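Local structure of alpha-L-rhamnosidase (Aspergillus terreus, 6GSZ) at residues 21-27 against 61-67; 8-12 against 488-492; 38-43 against 55-61. The protein probably hydrolyses terminal non-reducing alpha-L-rhamnose residues from alpha-L-rhamnosides, as a calcium-binding glycoside hydrolase. One frame throughout, in Å; residues are numbered along the deposited sequence. Where two conformers were deposited one is given.

Interaction 1 (21-27 against 61-67). With CA (calcium ion), chain I.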
loop_
_atom_site.group_PDB
_atom_site.type_symbol
_atom_site.label_atom_id
_atom_site.label_comp_id
_atom_site.label_asym_id
_atom_site.label_seq_id
_atom_site.Cartn_x
_atom_site.Cartn_y
_atom_site.Cartn_z
ATOM N N THR A 21 7.472 23.552 -0.295
ATOM C CA THR A 21 8.514 24.561 -0.025
ATOM C C THR A 21 8.583 24.877 1.475
ATOM O O THR A 21 9.602 25.447 1.921
ATOM C CB THR A 21 8.220 25.855 -0.772
ATOM O OG1 THR A 21 6.964 26.378 -0.351
ATOM C CG2 THR A 21 8.239 25.629 -2.262
ATOM N N GLN A 22 7.546 24.483 2.235
ATOM C CA GLN A 22 7.512 24.676 3.708
ATOM C C GLN A 22 7.161 23.318 4.316
ATOM O O GLN A 22 6.120 23.159 4.969
ATOM C CB GLN A 22 6.522 25.778 4.097
ATOM C CG GLN A 22 6.862 27.138 3.508
ATOM C CD GLN A 22 5.813 28.178 3.798
ATOM O OE1 GLN A 22 5.842 28.824 4.823
ATOM N NE2 GLN A 22 4.838 28.273 2.943
ATOM N N PRO A 23 8.001 22.280 4.140
ATOM C CA PRO A 23 7.652 20.930 4.589
ATOM C C PRO A 23 7.601 20.869 6.114
ATOM O O PRO A 23 8.509 21.399 6.793
ATOM C CB PRO A 23 8.795 20.065 4.048
ATOM C CG PRO A 23 9.940 21.017 3.935
ATOM C CD PRO A 23 9.309 22.317 3.466
ATOM N N ARG A 24 6.591 20.166 6.642
ATOM C CA ARG A 24 6.509 19.939 8.082
ATOM C C ARG A 24 7.575 18.924 8.481
ATOM O O ARG A 24 7.996 18.092 7.669
ATOM C CB ARG A 24 5.085 19.489 8.445
ATOM C CG ARG A 24 4.040 20.580 8.189
ATOM C CD ARG A 24 2.639 20.062 8.346
ATOM N NE ARG A 24 2.329 19.068 7.344
ATOM C CZ ARG A 24 1.364 18.168 7.434
ATOM N NH1 ARG A 24 0.577 18.160 8.506
ATOM N NH2 ARG A 24 1.181 17.252 6.477
ATOM N N VAL A 25 7.965 18.981 9.766
ATOM C CA VAL A 25 9.071 18.227 10.304
ATOM C C VAL A 25 8.553 17.341 11.433
ATOM O O VAL A 25 7.766 17.778 12.267
ATOM C CB VAL A 25 10.205 19.157 10.794
ATOM C CG1 VAL A 25 11.439 18.356 11.160
ATOM C CG2 VAL A 25 10.508 20.239 9.757
ATOM N N SER A 26 9.079 16.134 11.515
ATOM C CA SER A 26 8.780 15.173 12.582
ATOM C C SER A 26 10.065 14.486 13.042
ATOM O O SER A 26 10.967 14.288 12.242
ATOM C CB SER A 26 7.812 14.100 12.132
ATOM O OG SER A 26 6.617 14.633 11.605
ATOM N N TRP A 27 10.132 14.121 14.315
ATOM C CA TRP A 27 11.242 13.324 14.779
ATOM C C TRP A 27 10.722 12.207 15.657
ATOM O O TRP A 27 9.906 12.446 16.550
ATOM C CB TRP A 27 12.292 14.187 15.493
ATOM C CG TRP A 27 11.737 15.175 16.482
ATOM C CD1 TRP A 27 11.671 15.074 17.848
ATOM C CD2 TRP A 27 11.312 16.499 16.161
ATOM N NE1 TRP A 27 11.168 16.233 18.354
ATOM C CE2 TRP A 27 10.949 17.132 17.370
ATOM C CE3 TRP A 27 11.201 17.211 14.951
ATOM C CZ2 TRP A 27 10.477 18.429 17.393
ATOM C CZ3 TRP A 27 10.735 18.502 14.973
ATOM C CH2 TRP A 27 10.373 19.109 16.193
ATOM N N ASP A 61 5.173 19.432 20.771
ATOM C CA ASP A 61 4.890 18.684 19.521
ATOM C C ASP A 61 6.186 18.203 18.856
ATOM O O ASP A 61 7.142 18.977 18.694
ATOM C CB ASP A 61 4.110 19.566 18.563
ATOM C CG ASP A 61 3.334 18.847 17.476
ATOM O OD1 ASP A 61 3.272 17.617 17.467
ATOM O OD2 ASP A 61 2.729 19.522 16.689
ATOM N N SER A 62 6.206 16.901 18.554
ATOM C CA SER A 62 7.332 16.299 17.823
ATOM C C SER A 62 6.906 15.720 16.466
ATOM O O SER A 62 7.733 15.085 15.794
ATOM C CB SER A 62 7.978 15.215 18.711
ATOM O OG SER A 62 7.014 14.274 19.163
ATOM N N VAL A 63 5.642 15.969 16.048
ATOM C CA VAL A 63 5.110 15.372 14.826
ATOM C C VAL A 63 4.459 16.451 13.974
ATOM O O VAL A 63 3.509 17.117 14.388
ATOM C CB VAL A 63 4.080 14.270 15.161
ATOM C CG1 VAL A 63 3.451 13.711 13.876
ATOM C CG2 VAL A 63 4.708 13.160 15.976
ATOM N N LEU A 64 4.965 16.554 12.740
ATOM C CA LEU A 64 4.389 17.469 11.726
ATOM C C LEU A 64 4.335 18.923 12.242
ATOM O O LEU A 64 3.323 19.644 12.044
ATOM C CB LEU A 64 3.033 16.939 11.258
ATOM C CG LEU A 64 3.095 15.572 10.551
ATOM C CD1 LEU A 64 1.693 14.965 10.441
ATOM C CD2 LEU A 64 3.735 15.625 9.163
ATOM N N VAL A 65 5.470 19.369 12.792
ATOM C CA VAL A 65 5.602 20.752 13.248
ATOM C C VAL A 65 5.952 21.627 12.051
ATOM O O VAL A 65 6.355 21.116 10.998
ATOM C CB VAL A 65 6.656 20.901 14.362
ATOM C CG1 VAL A 65 6.448 19.863 15.478
ATOM C CG2 VAL A 65 8.072 20.846 13.829
ATOM N N PRO A 66 5.769 22.957 12.122
ATOM C CA PRO A 66 6.033 23.804 10.974
ATOM C C PRO A 66 7.489 23.897 10.523
ATOM O O PRO A 66 8.418 23.748 11.301
ATOM C CB PRO A 66 5.551 25.188 11.417
ATOM C CG PRO A 66 4.612 24.910 12.570
ATOM C CD PRO A 66 5.229 23.705 13.261
ATOM N N TRP A 67 7.654 24.023 9.194
ATOM C CA TRP A 67 8.959 24.427 8.673
ATOM C C TRP A 67 9.331 25.773 9.294
ATOM O O TRP A 67 8.532 26.691 9.214
ATOM C CB TRP A 67 8.860 24.530 7.154
ATOM C CG TRP A 67 10.124 24.997 6.497
ATOM C CD1 TRP A 67 10.343 26.218 5.901
ATOM C CD2 TRP A 67 11.350 24.261 6.395
ATOM N NE1 TRP A 67 11.636 26.291 5.443
ATOM C CE2 TRP A 67 12.269 25.105 5.719
ATOM C CE3 TRP A 67 11.760 22.997 6.822
ATOM C CZ2 TRP A 67 13.579 24.705 5.488
ATOM C CZ3 TRP A 67 13.053 22.607 6.574
ATOM C CH2 TRP A 67 13.950 23.458 5.918
HETATM CA CA CA I . 1.642 17.617 15.619
HETATM O O HOH W 1 5.265 24.195 7.515
HETATM O O HOH W 2 0.261 19.692 10.876
HETATM O O HOH W 3 7.625 12.090 17.800
HETATM O O HOH W 4 1.249 19.346 13.940
HETATM O O HOH W 5 0.337 16.298 14.028
HETATM O O HOH W 6 1.056 15.686 16.915
HETATM O O HOH W 7 -0.346 18.403 16.729
#
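Four direct hydrogen bonds pin the loop 61-67 along the start of strand 25-30. Val25 is satisfied at both backbone N and O: its N donates to Val65 O (2.9 Å) and its O accepts from Val65 N (2.8 Å), a single antiparallel hydrogen-bonded bridge. Leu64 N lies 3.1 Å from the same Val25 O, but at a poor angle; it donates instead to Ser26 OG at 2.8 Å. Trp27 N completes the set on Ser62 O (3.0 Å). Leu64 and Val65 together face Val25 as a G1 beta bulge, with Leu64 in the left-handed region; in the immunoglobulin-like N-terminal domain this single bridge joins the loop after strand 53-58 to strand 25-30, which pairs with strand 3-9. Just before the bulge, an Asx turn closes as Val63 N donates to Asp61 OD1 (3.2 Å), and calcium takes both Asp61 carboxylate oxygens, Val63 O and four waters. One of these, water 4, donates to Leu64 O; water 2 donates to Leu64 O (3.3 Å) and accepts from Arg24 NH1 (2.8 Å), whose charge is met by Asp544 while Arg24 NH2 pairs with Glu10. Water 3 donates to Trp27 O and accepts from Ser62 OG (2.6 Å each); Ser62 OG also bonds to Asn839. Water 1 joins Gln22 O to Trp67 N. Trp27 NE1 is satisfied by Gln38. Pro23 O, buried against Trp67 CB at 3.2 Å, has no polar partner.

Interaction 2 (8-12 against 488-492)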
loop_
_atom_site.group_PDB
_atom_site.type_symbol
_atom_site.label_atom_id
_atom_site.label_comp_id
_atom_site.label_asym_id
_atom_site.label_seq_id
_atom_site.Cartn_x
_atom_site.Cartn_y
_atom_site.Cartn_z
ATOM N N ALA A 8 12.128 13.462 9.636
ATOM C CA ALA A 8 11.483 13.290 8.374
ATOM C C ALA A 8 10.585 14.482 8.032
ATOM O O ALA A 8 10.064 15.195 8.917
ATOM C CB ALA A 8 10.721 12.011 8.366
ATOM N N PHE A 9 10.374 14.684 6.727
ATOM C CA PHE A 9 9.600 15.766 6.193
ATOM C C PHE A 9 8.285 15.241 5.616
ATOM O O PHE A 9 8.285 14.268 4.830
ATOM C CB PHE A 9 10.427 16.466 5.130
ATOM C CG PHE A 9 11.730 16.969 5.684
ATOM C CD1 PHE A 9 11.784 18.127 6.448
ATOM C CD2 PHE A 9 12.876 16.197 5.579
ATOM C CE1 PHE A 9 12.962 18.518 7.056
ATOM C CE2 PHE A 9 14.063 16.615 6.154
ATOM C CZ PHE A 9 14.110 17.767 6.913
ATOM N N GLU A 10 7.161 15.885 5.985
ATOM C CA GLU A 10 5.831 15.380 5.618
ATOM C C GLU A 10 5.794 13.890 5.962
ATOM O O GLU A 10 6.146 13.489 7.071
ATOM C CB GLU A 10 5.487 15.754 4.168
ATOM C CG GLU A 10 5.441 17.267 3.970
ATOM C CD GLU A 10 4.220 17.977 4.552
ATOM O OE1 GLU A 10 3.112 17.424 4.362
ATOM O OE2 GLU A 10 4.392 19.075 5.152
ATOM N N HIS A 11 5.356 13.062 4.997
ATOM C CA HIS A 11 5.314 11.623 5.132
ATOM C C HIS A 11 6.351 10.943 4.223
ATOM O O HIS A 11 6.314 9.703 4.036
ATOM C CB HIS A 11 3.915 11.071 4.900
ATOM C CG HIS A 11 2.949 11.611 5.901
ATOM N ND1 HIS A 11 2.898 11.187 7.233
ATOM C CD2 HIS A 11 2.062 12.610 5.773
ATOM C CE1 HIS A 11 1.977 11.904 7.845
ATOM N NE2 HIS A 11 1.479 12.801 7.008
ATOM N N HIS A 12 7.348 11.721 3.819
ATOM C CA HIS A 12 8.413 11.191 2.965
ATOM C C HIS A 12 9.437 10.413 3.795
ATOM O O HIS A 12 9.819 10.858 4.890
ATOM C CB HIS A 12 9.152 12.338 2.296
ATOM C CG HIS A 12 8.311 13.293 1.506
ATOM N ND1 HIS A 12 7.719 12.939 0.295
ATOM C CD2 HIS A 12 8.045 14.602 1.673
ATOM C CE1 HIS A 12 7.087 14.014 -0.177
ATOM N NE2 HIS A 12 7.250 15.042 0.671
ATOM N N ALA A 488 1.241 6.285 5.164
ATOM C CA ALA A 488 0.651 7.612 5.103
ATOM C C ALA A 488 0.864 8.285 3.726
ATOM O O ALA A 488 -0.116 8.799 3.148
ATOM C CB ALA A 488 1.169 8.457 6.246
ATOM N N GLY A 489 2.116 8.355 3.277
ATOM C CA GLY A 489 2.376 9.008 1.979
ATOM C C GLY A 489 1.776 8.279 0.784
ATOM O O GLY A 489 1.208 8.918 -0.138
ATOM N N PHE A 490 1.841 6.959 0.843
ATOM C CA PHE A 490 1.243 6.110 -0.189
ATOM C C PHE A 490 -0.243 6.415 -0.329
ATOM O O PHE A 490 -0.767 6.588 -1.417
ATOM C CB PHE A 490 1.522 4.662 0.179
ATOM C CG PHE A 490 0.943 3.602 -0.704
ATOM C CD1 PHE A 490 -0.380 3.246 -0.612
ATOM C CD2 PHE A 490 1.714 2.964 -1.664
ATOM C CE1 PHE A 490 -0.930 2.231 -1.383
ATOM C CE2 PHE A 490 1.166 1.937 -2.411
ATOM C CZ PHE A 490 -0.156 1.588 -2.309
ATOM N N LEU A 491 -0.960 6.433 0.795
ATOM C CA LEU A 491 -2.416 6.652 0.748
ATOM C C LEU A 491 -2.744 8.125 0.531
ATOM O O LEU A 491 -3.780 8.415 -0.076
ATOM C CB LEU A 491 -3.078 6.092 2.000
ATOM C CG LEU A 491 -3.080 4.571 2.088
ATOM C CD1 LEU A 491 -3.567 4.138 3.449
ATOM C CD2 LEU A 491 -3.908 3.928 0.969
ATOM N N ARG A 492 -1.842 9.039 0.933
ATOM C CA ARG A 492 -2.082 10.424 0.617
ATOM C C ARG A 492 -2.246 10.623 -0.906
ATOM O O ARG A 492 -3.150 11.343 -1.381
ATOM C CB ARG A 492 -0.963 11.317 1.145
ATOM C CG ARG A 492 -1.253 12.805 1.051
ATOM C CD ARG A 492 -0.114 13.691 1.519
ATOM N NE ARG A 492 -0.620 15.048 1.712
ATOM C CZ ARG A 492 0.057 15.984 2.385
ATOM N NH1 ARG A 492 1.343 15.770 2.693
ATOM N NH2 ARG A 492 -0.568 17.102 2.791
HETATM O O HOH W 8 1.112 19.371 3.234
HETATM O O HOH W 9 4.543 7.535 4.637
#
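A salt bridge between Glu10 OE1 and Arg492 NH1, 2.9 Å long and nearly straight (165° at the hydrogen), is the one direct hydrogen bond between residues 8-12 and the first turn of helix 488-503. Glu10 OE1 lies near the plane of the guanidinium, at its edge, and water 8 closes a ring by donating to Glu10 OE1 (3.0 Å) and accepting from Arg492 NH2 (2.9 Å). Both charges have further partners: Glu10 OE1 also meets Arg24, and Arg492 NH2 pairs with Glu550. A second water, water 9, bridges the backbones, donating to His11 O and accepting from Gly489 N, each at 2.9 Å. The segment 8-12 presents these groups from a type II' beta turn, Phe9 to His12, closed by His12 N to Phe9 O at 2.9 Å; Glu10, with phi 48° and psi -130°, occupies its second position. Ala8, Glu10, His11 and His12 also line the pocket of a bound 2-(2-methoxyethoxy)ethanol, probably from the crystallisation liquor. Packing centres on His11. Ala488 CB sits over one face of the imidazole, 3.4 Å from His11 ND1, His11 CB reaches Gly489 N at 3.6 Å, and the CA atoms of His11 and Gly489 are 5.0 Å apart. His11 NE2 is held by Asp544. Small, buried and bridged by two waters, the contact joins the N-terminal immunoglobulin-like domain to the six-hairpin glycosidase domain: the turn leaves strand 3-9, which pairs with strand 25-30, while helix 545-562 packs against both His11 and Arg492 through Met547.

Interaction 3 (38-43 against 55-61). With CA (calcium ion), chain I.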
loop_
_atom_site.group_PDB
_atom_site.type_symbol
_atom_site.label_atom_id
_atom_site.label_comp_id
_atom_site.label_asym_id
_atom_site.label_seq_id
_atom_site.Cartn_x
_atom_site.Cartn_y
_atom_site.Cartn_z
ATOM N N GLN A 38 8.322 16.197 25.967
ATOM C CA GLN A 38 9.082 17.307 25.435
ATOM C C GLN A 38 8.489 18.652 25.896
ATOM O O GLN A 38 7.272 18.828 25.881
ATOM C CB GLN A 38 8.994 17.210 23.898
ATOM C CG GLN A 38 9.756 18.315 23.162
ATOM C CD GLN A 38 9.601 18.169 21.679
ATOM O OE1 GLN A 38 10.279 17.329 21.062
ATOM N NE2 GLN A 38 8.734 19.019 21.121
ATOM N N ARG A 39 9.361 19.612 26.257
ATOM C CA ARG A 39 8.910 20.965 26.465
ATOM C C ARG A 39 9.333 21.927 25.349
ATOM O O ARG A 39 8.681 22.963 25.173
ATOM C CB ARG A 39 9.329 21.504 27.828
ATOM C CG ARG A 39 10.828 21.667 28.003
ATOM C CD ARG A 39 11.146 22.374 29.328
ATOM N NE ARG A 39 10.321 23.563 29.537
ATOM C CZ ARG A 39 9.288 23.674 30.395
ATOM N NH1 ARG A 39 8.951 22.691 31.232
ATOM N NH2 ARG A 39 8.592 24.798 30.399
ATOM N N ALA A 40 10.390 21.588 24.589
ATOM C CA ALA A 40 10.885 22.520 23.583
ATOM C C ALA A 40 11.724 21.736 22.592
ATOM O O ALA A 40 12.135 20.614 22.854
ATOM C CB ALA A 40 11.724 23.621 24.191
ATOM N N TYR A 41 11.965 22.353 21.443
ATOM C CA TYR A 41 12.859 21.788 20.430
ATOM C C TYR A 41 13.632 22.927 19.773
ATOM O O TYR A 41 13.239 24.076 19.778
ATOM C CB TYR A 41 12.100 20.943 19.409
ATOM C CG TYR A 41 11.074 21.672 18.591
ATOM C CD1 TYR A 41 11.444 22.391 17.461
ATOM C CD2 TYR A 41 9.716 21.557 18.860
ATOM C CE1 TYR A 41 10.502 23.016 16.658
ATOM C CE2 TYR A 41 8.773 22.154 18.054
ATOM C CZ TYR A 41 9.150 22.844 16.912
ATOM O OH TYR A 41 8.179 23.440 16.121
ATOM N N GLU A 42 14.733 22.513 19.137
ATOM C CA GLU A 42 15.528 23.363 18.268
ATOM C C GLU A 42 15.683 22.646 16.924
ATOM O O GLU A 42 16.007 21.468 16.885
ATOM C CB GLU A 42 16.891 23.691 18.892
ATOM C CG GLU A 42 16.769 24.714 19.999
ATOM C CD GLU A 42 18.080 25.084 20.660
ATOM O OE1 GLU A 42 19.083 24.422 20.381
ATOM O OE2 GLU A 42 18.051 25.996 21.528
ATOM N N ILE A 43 15.448 23.407 15.863
ATOM C CA ILE A 43 15.702 22.941 14.484
ATOM C C ILE A 43 16.812 23.825 13.905
ATOM O O ILE A 43 16.669 25.039 13.831
ATOM C CB ILE A 43 14.447 23.001 13.604
ATOM C CG1 ILE A 43 13.301 22.187 14.181
ATOM C CG2 ILE A 43 14.815 22.526 12.195
ATOM C CD1 ILE A 43 11.979 22.259 13.425
ATOM N N PHE A 55 16.379 27.567 15.203
ATOM C CA PHE A 55 15.059 28.050 15.561
ATOM C C PHE A 55 14.562 27.249 16.768
ATOM O O PHE A 55 14.447 26.011 16.721
ATOM C CB PHE A 55 14.093 27.823 14.399
ATOM C CG PHE A 55 14.519 28.555 13.153
ATOM C CD1 PHE A 55 14.198 29.893 12.968
ATOM C CD2 PHE A 55 15.245 27.909 12.165
ATOM C CE1 PHE A 55 14.601 30.572 11.832
ATOM C CE2 PHE A 55 15.639 28.582 11.025
ATOM C CZ PHE A 55 15.299 29.898 10.844
ATOM N N ARG A 56 14.284 27.944 17.862
ATOM C CA ARG A 56 13.765 27.288 19.094
ATOM C C ARG A 56 12.260 27.531 19.202
ATOM O O ARG A 56 11.771 28.639 18.965
ATOM C CB ARG A 56 14.436 27.860 20.349
ATOM C CG ARG A 56 14.029 27.133 21.631
ATOM C CD ARG A 56 14.805 27.454 22.899
ATOM N NE ARG A 56 14.322 26.643 24.023
ATOM C CZ ARG A 56 15.052 25.744 24.700
ATOM N NH1 ARG A 56 16.253 25.385 24.264
ATOM N NH2 ARG A 56 14.597 25.237 25.836
ATOM N N SER A 57 11.549 26.468 19.579
ATOM C CA SER A 57 10.114 26.500 19.863
ATOM C C SER A 57 9.878 25.934 21.253
ATOM O O SER A 57 10.337 24.848 21.532
ATOM C CB SER A 57 9.339 25.664 18.886
ATOM O OG SER A 57 9.353 26.217 17.579
ATOM N N GLU A 58 9.099 26.659 22.052
ATOM C CA GLU A 58 8.441 26.108 23.252
ATOM C C GLU A 58 7.219 25.357 22.752
ATOM O O GLU A 58 6.315 25.984 22.198
ATOM C CB GLU A 58 8.051 27.239 24.191
ATOM C CG GLU A 58 7.639 26.785 25.550
ATOM C CD GLU A 58 8.745 26.261 26.444
ATOM O OE1 GLU A 58 9.971 26.444 26.112
ATOM O OE2 GLU A 58 8.349 25.703 27.539
ATOM N N SER A 59 7.305 24.030 22.805
ATOM C CA SER A 59 6.300 23.159 22.219
ATOM C C SER A 59 6.552 21.731 22.668
ATOM O O SER A 59 7.706 21.285 22.641
ATOM C CB SER A 59 6.377 23.212 20.715
ATOM O OG SER A 59 5.468 22.280 20.131
ATOM N N SER A 60 5.468 21.003 22.962
ATOM C CA SER A 60 5.585 19.575 23.191
ATOM C C SER A 60 5.442 18.776 21.895
ATOM O O SER A 60 5.570 17.589 21.948
ATOM C CB SER A 60 4.564 19.099 24.165
ATOM O OG SER A 60 3.278 19.086 23.569
ATOM N N ASP A 61 5.173 19.432 20.771
ATOM C CA ASP A 61 4.890 18.684 19.521
ATOM C C ASP A 61 6.186 18.203 18.856
ATOM O O ASP A 61 7.142 18.977 18.694
ATOM C CB ASP A 61 4.110 19.566 18.563
ATOM C CG ASP A 61 3.334 18.847 17.476
ATOM O OD1 ASP A 61 3.272 17.617 17.467
ATOM O OD2 ASP A 61 2.729 19.522 16.689
HETATM CA CA CA I . 1.642 17.617 15.619
HETATM O O HOH W 10 6.497 23.702 26.468
HETATM O O HOH W 11 12.106 25.600 27.536
HETATM O O HOH W 12 6.413 25.328 17.175
HETATM O O HOH W 4 1.249 19.346 13.940
HETATM O O HOH W 5 0.337 16.298 14.028
HETATM O O HOH W 6 1.056 15.686 16.915
HETATM O O HOH W 7 -0.346 18.403 16.729
#
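Strands 38-46 and 53-58 form an antiparallel beta hairpin in the immunoglobulin-like N-terminal domain, with 53-58 at the edge of its five-stranded sheet. The axes of 38-43 and 55-58 approach to 4.7 Å, with 164° between their N-to-C directions. Tyr41 buries the most surface. Its backbone makes a hydrogen-bonded pair with Ser57 (Tyr41 N to Ser57 O 3.0 Å, Ser57 N to Tyr41 O 2.9 Å), repeated by Ile43 and Phe55, 2.9 Å each way between N and O. On the Tyr41 and Ile43 face, Ser57 CB sits over the phenol ring, 3.7 Å from its centroid, in a CH-pi contact; Trp27 meets the same ring edge-to-face.

Arg56 comes next, on the face shared with Ala40, Glu42 and Glu58. Its guanidinium lies over Ala40 CB (3.7 Å from Arg56 NH2), and Arg56 NH1 makes a salt bridge to Glu42 OE2 at 3.3 Å, its hydrogen bond weak; Phe85 adds a cation-pi contact, and Arg83 is the stronger partner of Glu42. Phe55, third, has its ring edge against Ile43 O.

Beyond Glu58 one more backbone hydrogen bond follows, Ser59 N to Arg39 O at 2.9 Å. Gln38 then ties down the departing chain while its OE1 accepts from Trp27 and is engaged by Ser84. Ser59 OG accepts from Asp61 N (2.9 Å) in an ST turn as the chain heads for the calcium, and Gln38 NE2 donates to both Ser59 O and Asp61 O, each at 2.9 Å.

Interactions 1 and 3 share Asp61, whose carboxylate binds the calcium; their centres lie 11 Å apart. Trp27 joins them: its NE1 probably donates to Gln38 OE1 (3.1 Å), and its CZ2 is 3.5 Å from Tyr41 CG. Interaction 2, 12 Å from interaction 1 between centres, is reached through strand 3-9, the neighbour of strand 25-30: Ser26 N probably bonds to Ala8 O at 2.9 Å, and Arg24 NH2 forms a salt bridge with Glu10 OE1, also 2.9 Å. Interactions 2 and 3 do not touch, their nearest atoms being about 7 Å apart. The bound 2-(2-methoxyethoxy)ethanol lies about 3 Å from the Ser26 side chain and about 4 Å from that of His11.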